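PDB 4FZ4: uncharacterized protein conserved in bacteria, which is a surface antigen fragment whose helical domain probably binds host glycosaminoglycans and so mediates attachment of the pathogen to host cells. Local coordinates for residues 23-35 / 80-94. Sequence-based numbering, arbitrary orientation.
Sequences LDKVPSYGDAQDY and IKVENYIRQVAELRK
Arg87 NH1 donates to Val26 O (3.0 Å, 158° at the hydrogen), and Glu83 OE1, one turn earlier on helix 66-95, accepts from Tyr29 OH at 2.9 Å through its syn lone pair, the ring standing nearly perpendicular to the carboxylate. A salt bridge within the helix ties these two bonds to segment 23-35 together: Arg87 reaches Glu83 side-on, NE and NH2 both donating to OE2, with NE to OE2 at 2.7 Å. The shared oxygen lies in the guanidinium plane, Val26 O at another edge of it, and these three bonds fix the rotation of the flat group. A bend at chi2 (66°) turns the Glu83 carboxylate toward both partners, and Gln38 and Trp42 of helix 36-55 touch the same side chain.

Leucine suits the end of helix 3-23 because its branched tip covers a flat cation: Leu23 CD2 sits over the centre of the Arg87 guanidinium, and the whole side chain is a knob among Ile80, Glu83, Asn84 and Arg87. Val26 CG1 packs on Arg87 CB (3.5 Å), so the arginine's aliphatic stem is used as well as its charge. Tyrosine serves both sides at position 29, its hydroxyl reaching Glu83 while ring atom Tyr29 CD2 meets Ile86 CG2 at 3.9 Å. The small Ala90 admits Tyr29 closely, CB to CB 3.4 Å. Tyr35, at the N-cap position before helix 36-55, brings CZ within 3.9 Å of Ala90 CB. Its neighbour Asp34 makes a long salt bridge to Arg93, OD1 to NH1 3.9 Å, but Arg93 is paired chiefly with Glu103 of helix 100-110.

A type I turn, Leu23 to Val26, begins this interhelical connection, which then runs across helix 66-95 to join helices 3-23 and 36-55 in the all-helical GAG-binding domain.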
loop_
_atom_site.group_PDB
_atom_site.type_symbol
_atom_site.label_atom_id
_atom_site.label_comp_id
_atom_site.label_asym_id
_atom_site.label_seq_id
_atom_site.Cartn_x
_atom_site.Cartn_y
_atom_site.Cartn_z
ATOM N N LEU A 23 0.561 2.758 -9.207
ATOM C CA LEU A 23 -0.381 1.772 -8.682
ATOM C C LEU A 23 -1.350 1.479 -9.820
ATOM O O LEU A 23 -1.778 0.339 -10.023
ATOM C CB LEU A 23 -1.151 2.353 -7.495
ATOM C CG LEU A 23 -1.839 1.477 -6.430
ATOM C CD1 LEU A 23 -3.293 1.870 -6.359
ATOM C CD2 LEU A 23 -1.676 -0.012 -6.709
ATOM N N ASP A 24 -1.680 2.527 -10.567
ATOM C CA ASP A 24 -2.607 2.407 -11.688
ATOM C C ASP A 24 -2.149 1.447 -12.780
ATOM O O ASP A 24 -2.967 0.966 -13.557
ATOM C CB ASP A 24 -2.875 3.776 -12.305
ATOM C CG ASP A 24 -4.318 4.192 -12.167
ATOM O OD1 ASP A 24 -4.755 4.446 -11.024
ATOM O OD2 ASP A 24 -5.016 4.253 -13.201
ATOM N N LYS A 25 -0.849 1.176 -12.848
ATOM C CA LYS A 25 -0.330 0.253 -13.850
ATOM C C LYS A 25 -0.470 -1.186 -13.364
ATOM O O LYS A 25 -0.502 -2.127 -14.158
ATOM C CB LYS A 25 1.142 0.546 -14.145
ATOM C CG LYS A 25 1.377 1.685 -15.125
ATOM C CD LYS A 25 0.776 2.988 -14.637
ATOM C CE LYS A 25 1.205 4.139 -15.526
ATOM N NZ LYS A 25 2.694 4.222 -15.598
ATOM N N VAL A 26 -0.553 -1.351 -12.052
ATOM C CA VAL A 26 -0.685 -2.672 -11.463
ATOM C C VAL A 26 -2.156 -3.096 -11.481
ATOM O O VAL A 26 -3.025 -2.399 -10.952
ATOM C CB VAL A 26 -0.125 -2.674 -10.017
ATOM C CG1 VAL A 26 -0.111 -4.081 -9.462
ATOM C CG2 VAL A 26 1.292 -2.083 -10.014
ATOM N N PRO A 27 -2.453 -4.242 -12.114
ATOM C CA PRO A 27 -3.814 -4.788 -12.226
ATOM C C PRO A 27 -4.519 -4.918 -10.873
ATOM O O PRO A 27 -3.874 -5.217 -9.866
ATOM C CB PRO A 27 -3.585 -6.157 -12.873
ATOM C CG PRO A 27 -2.330 -5.955 -13.686
ATOM C CD PRO A 27 -1.470 -5.143 -12.747
ATOM N N SER A 28 -5.833 -4.693 -10.848
ATOM C CA SER A 28 -6.586 -4.823 -9.604
ATOM C C SER A 28 -6.975 -6.289 -9.440
ATOM O O SER A 28 -7.213 -6.982 -10.427
ATOM C CB SER A 28 -7.844 -3.952 -9.628
ATOM O OG SER A 28 -8.501 -3.978 -8.367
ATOM N N TYR A 29 -7.035 -6.759 -8.199
ATOM C CA TYR A 29 -7.373 -8.154 -7.914
ATOM C C TYR A 29 -8.822 -8.520 -8.221
ATOM O O TYR A 29 -9.161 -9.701 -8.306
ATOM C CB TYR A 29 -7.054 -8.473 -6.453
ATOM C CG TYR A 29 -7.331 -7.315 -5.526
ATOM C CD1 TYR A 29 -8.638 -6.931 -5.230
ATOM C CD2 TYR A 29 -6.279 -6.555 -4.999
ATOM C CE1 TYR A 29 -8.897 -5.810 -4.437
ATOM C CE2 TYR A 29 -6.525 -5.434 -4.210
ATOM C CZ TYR A 29 -7.837 -5.063 -3.932
ATOM O OH TYR A 29 -8.090 -3.934 -3.178
ATOM N N GLY A 30 -9.675 -7.514 -8.386
ATOM C CA GLY A 30 -11.067 -7.790 -8.697
ATOM C C GLY A 30 -12.024 -7.924 -7.523
ATOM O O GLY A 30 -11.772 -7.417 -6.431
ATOM N N ASP A 31 -13.132 -8.626 -7.759
ATOM C CA ASP A 31 -14.168 -8.823 -6.747
ATOM C C ASP A 31 -14.127 -10.170 -6.027
ATOM O O ASP A 31 -15.076 -10.515 -5.318
ATOM C CB ASP A 31 -15.559 -8.643 -7.372
ATOM C CG ASP A 31 -15.805 -7.227 -7.869
ATOM O OD1 ASP A 31 -15.642 -6.278 -7.072
ATOM O OD2 ASP A 31 -16.175 -7.065 -9.055
ATOM N N ALA A 32 -13.057 -10.939 -6.204
ATOM C CA ALA A 32 -12.967 -12.226 -5.518
ATOM C C ALA A 32 -13.166 -11.989 -4.022
ATOM O O ALA A 32 -12.772 -10.946 -3.487
ATOM C CB ALA A 32 -11.622 -12.867 -5.774
ATOM N N GLN A 33 -13.785 -12.956 -3.352
ATOM C CA GLN A 33 -14.052 -12.848 -1.922
ATOM C C GLN A 33 -12.767 -12.755 -1.107
ATOM O O GLN A 33 -12.755 -12.173 -0.020
ATOM C CB GLN A 33 -14.898 -14.042 -1.456
ATOM C CG GLN A 33 -15.290 -14.018 0.021
ATOM C CD GLN A 33 -14.318 -14.774 0.907
ATOM O OE1 GLN A 33 -14.315 -14.608 2.130
ATOM N NE2 GLN A 33 -13.495 -15.623 0.298
ATOM N N ASP A 34 -11.682 -13.313 -1.637
ATOM C CA ASP A 34 -10.398 -13.295 -0.937
ATOM C C ASP A 34 -9.860 -11.881 -0.688
ATOM O O ASP A 34 -9.120 -11.650 0.271
ATOM C CB ASP A 34 -9.353 -14.085 -1.729
ATOM C CG ASP A 34 -9.794 -15.499 -2.029
ATOM O OD1 ASP A 34 -8.955 -16.290 -2.509
ATOM O OD2 ASP A 34 -10.978 -15.822 -1.794
ATOM N N TYR A 35 -10.252 -10.940 -1.541
ATOM C CA TYR A 35 -9.774 -9.563 -1.453
ATOM C C TYR A 35 -10.863 -8.542 -1.154
ATOM O O TYR A 35 -10.614 -7.333 -1.166
ATOM C CB TYR A 35 -9.097 -9.207 -2.770
ATOM C CG TYR A 35 -8.217 -10.317 -3.286
ATOM C CD1 TYR A 35 -7.101 -10.730 -2.565
ATOM C CD2 TYR A 35 -8.508 -10.968 -4.484
ATOM C CE1 TYR A 35 -6.289 -11.761 -3.018
ATOM C CE2 TYR A 35 -7.697 -12.012 -4.952
ATOM C CZ TYR A 35 -6.588 -12.398 -4.208
ATOM O OH TYR A 35 -5.774 -13.418 -4.638
ATOM N N ILE A 80 -0.713 2.696 0.173
ATOM C CA ILE A 80 -0.577 2.501 -1.270
ATOM C C ILE A 80 0.290 1.268 -1.528
ATOM O O ILE A 80 -0.014 0.449 -2.401
ATOM C CB ILE A 80 0.089 3.715 -1.940
ATOM C CG1 ILE A 80 -0.894 4.894 -1.952
ATOM C CG2 ILE A 80 0.542 3.348 -3.362
ATOM C CD1 ILE A 80 -0.259 6.217 -2.348
ATOM N N LYS A 81 1.371 1.134 -0.760
ATOM C CA LYS A 81 2.259 -0.014 -0.915
ATOM C C LYS A 81 1.509 -1.325 -0.699
ATOM O O LYS A 81 1.636 -2.268 -1.488
ATOM C CB LYS A 81 3.430 0.077 0.066
ATOM C CG LYS A 81 4.731 0.508 -0.585
ATOM C CD LYS A 81 5.072 -0.431 -1.742
ATOM C CE LYS A 81 6.285 0.038 -2.528
ATOM N NZ LYS A 81 6.503 -0.818 -3.737
ATOM N N VAL A 82 0.717 -1.380 0.368
ATOM C CA VAL A 82 -0.047 -2.584 0.669
ATOM C C VAL A 82 -0.977 -2.957 -0.486
ATOM O O VAL A 82 -0.983 -4.102 -0.937
ATOM C CB VAL A 82 -0.844 -2.415 1.997
ATOM C CG1 VAL A 82 -1.767 -3.610 2.229
ATOM C CG2 VAL A 82 0.136 -2.305 3.159
ATOM N N GLU A 83 -1.757 -1.994 -0.962
ATOM C CA GLU A 83 -2.666 -2.235 -2.078
ATOM C C GLU A 83 -1.842 -2.748 -3.254
ATOM O O GLU A 83 -2.277 -3.611 -4.015
ATOM C CB GLU A 83 -3.364 -0.925 -2.456
ATOM C CG GLU A 83 -4.044 -0.935 -3.805
ATOM C CD GLU A 83 -5.234 -1.883 -3.882
ATOM O OE1 GLU A 83 -5.480 -2.632 -2.908
ATOM O OE2 GLU A 83 -5.924 -1.879 -4.927
ATOM N N ASN A 84 -0.635 -2.212 -3.392
ATOM C CA ASN A 84 0.258 -2.594 -4.479
ATOM C C ASN A 84 0.731 -4.044 -4.298
ATOM O O ASN A 84 0.616 -4.861 -5.208
ATOM C CB ASN A 84 1.460 -1.638 -4.499
ATOM C CG ASN A 84 2.268 -1.744 -5.770
ATOM O OD1 ASN A 84 2.530 -2.840 -6.259
ATOM N ND2 ASN A 84 2.674 -0.601 -6.314
ATOM N N TYR A 85 1.296 -4.347 -3.127
ATOM C CA TYR A 85 1.738 -5.703 -2.829
ATOM C C TYR A 85 0.619 -6.705 -3.070
ATOM O O TYR A 85 0.825 -7.737 -3.708
ATOM C CB TYR A 85 2.174 -5.819 -1.368
ATOM C CG TYR A 85 3.457 -5.097 -1.041
ATOM C CD1 TYR A 85 4.303 -4.647 -2.061
ATOM C CD2 TYR A 85 3.863 -4.919 0.287
ATOM C CE1 TYR A 85 5.514 -4.051 -1.778
ATOM C CE2 TYR A 85 5.088 -4.321 0.582
ATOM C CZ TYR A 85 5.908 -3.894 -0.462
ATOM O OH TYR A 85 7.149 -3.354 -0.198
ATOM N N ILE A 86 -0.571 -6.403 -2.563
ATOM C CA ILE A 86 -1.678 -7.327 -2.731
ATOM C C ILE A 86 -2.103 -7.492 -4.195
ATOM O O ILE A 86 -2.422 -8.607 -4.624
ATOM C CB ILE A 86 -2.874 -6.927 -1.836
ATOM C CG1 ILE A 86 -2.452 -7.050 -0.366
ATOM C CG2 ILE A 86 -4.059 -7.877 -2.069
ATOM C CD1 ILE A 86 -3.537 -6.664 0.622
ATOM N N ARG A 87 -2.098 -6.404 -4.965
ATOM C CA ARG A 87 -2.445 -6.517 -6.373
ATOM C C ARG A 87 -1.454 -7.442 -7.054
ATOM O O ARG A 87 -1.833 -8.212 -7.932
ATOM C CB ARG A 87 -2.422 -5.156 -7.077
ATOM C CG ARG A 87 -3.712 -4.359 -6.909
ATOM C CD ARG A 87 -3.739 -3.121 -7.790
ATOM N NE ARG A 87 -4.619 -2.106 -7.224
ATOM C CZ ARG A 87 -4.909 -0.947 -7.805
ATOM N NH1 ARG A 87 -4.390 -0.644 -8.989
ATOM N NH2 ARG A 87 -5.702 -0.080 -7.189
ATOM N N GLN A 88 -0.186 -7.376 -6.646
ATOM C CA GLN A 88 0.850 -8.226 -7.244
ATOM C C GLN A 88 0.667 -9.703 -6.907
ATOM O O GLN A 88 0.734 -10.553 -7.784
ATOM C CB GLN A 88 2.246 -7.765 -6.805
ATOM C CG GLN A 88 2.698 -6.423 -7.420
ATOM C CD GLN A 88 4.045 -5.965 -6.859
ATOM O OE1 GLN A 88 5.060 -6.642 -7.019
ATOM N NE2 GLN A 88 4.051 -4.821 -6.186
ATOM N N VAL A 89 0.429 -10.008 -5.636
ATOM C CA VAL A 89 0.231 -11.392 -5.218
ATOM C C VAL A 89 -1.016 -11.971 -5.887
ATOM O O VAL A 89 -1.011 -13.114 -6.337
ATOM C CB VAL A 89 0.068 -11.492 -3.703
ATOM C CG1 VAL A 89 -0.127 -12.943 -3.298
ATOM C CG2 VAL A 89 1.284 -10.898 -3.022
ATOM N N ALA A 90 -2.084 -11.185 -5.955
ATOM C CA ALA A 90 -3.310 -11.653 -6.594
ATOM C C ALA A 90 -2.947 -12.148 -7.983
ATOM O O ALA A 90 -3.334 -13.243 -8.387
ATOM C CB ALA A 90 -4.315 -10.525 -6.705
ATOM N N GLU A 91 -2.180 -11.334 -8.705
ATOM C CA GLU A 91 -1.759 -11.672 -10.059
ATOM C C GLU A 91 -0.881 -12.913 -10.059
ATOM O O GLU A 91 -1.067 -13.818 -10.879
ATOM C CB GLU A 91 -0.998 -10.500 -10.690
ATOM C CG GLU A 91 -1.057 -10.498 -12.207
ATOM C CD GLU A 91 -2.435 -10.123 -12.738
ATOM O OE1 GLU A 91 -3.449 -10.463 -12.091
ATOM O OE2 GLU A 91 -2.508 -9.497 -13.815
ATOM N N LEU A 92 0.073 -12.964 -9.133
ATOM C CA LEU A 92 0.970 -14.115 -9.036
ATOM C C LEU A 92 0.213 -15.393 -8.690
ATOM O O LEU A 92 0.470 -16.449 -9.269
ATOM C CB LEU A 92 2.049 -13.852 -7.988
ATOM C CG LEU A 92 3.061 -12.788 -8.429
ATOM C CD1 LEU A 92 4.000 -12.476 -7.284
ATOM C CD2 LEU A 92 3.845 -13.282 -9.650
ATOM N N ARG A 93 -0.727 -15.298 -7.751
ATOM C CA ARG A 93 -1.489 -16.477 -7.359
ATOM C C ARG A 93 -2.266 -17.070 -8.528
ATOM O O ARG A 93 -2.448 -18.283 -8.595
ATOM C CB ARG A 93 -2.442 -16.147 -6.211
ATOM C CG ARG A 93 -1.726 -15.811 -4.923
ATOM C CD ARG A 93 -2.725 -15.474 -3.829
ATOM N NE ARG A 93 -3.441 -16.653 -3.344
ATOM C CZ ARG A 93 -4.606 -16.608 -2.705
ATOM N NH1 ARG A 93 -5.194 -15.440 -2.478
ATOM N NH2 ARG A 93 -5.178 -17.726 -2.279
ATOM N N LYS A 94 -2.724 -16.222 -9.445
ATOM C CA LYS A 94 -3.465 -16.701 -10.611
ATOM C C LYS A 94 -2.533 -17.349 -11.633
ATOM O O LYS A 94 -2.925 -18.260 -12.347
ATOM C CB LYS A 94 -4.214 -15.555 -11.285
ATOM C CG LYS A 94 -5.281 -14.925 -10.414
ATOM C CD LYS A 94 -5.838 -13.653 -11.042
ATOM C CE LYS A 94 -6.659 -12.867 -10.022
ATOM N NZ LYS A 94 -6.733 -11.413 -10.353
#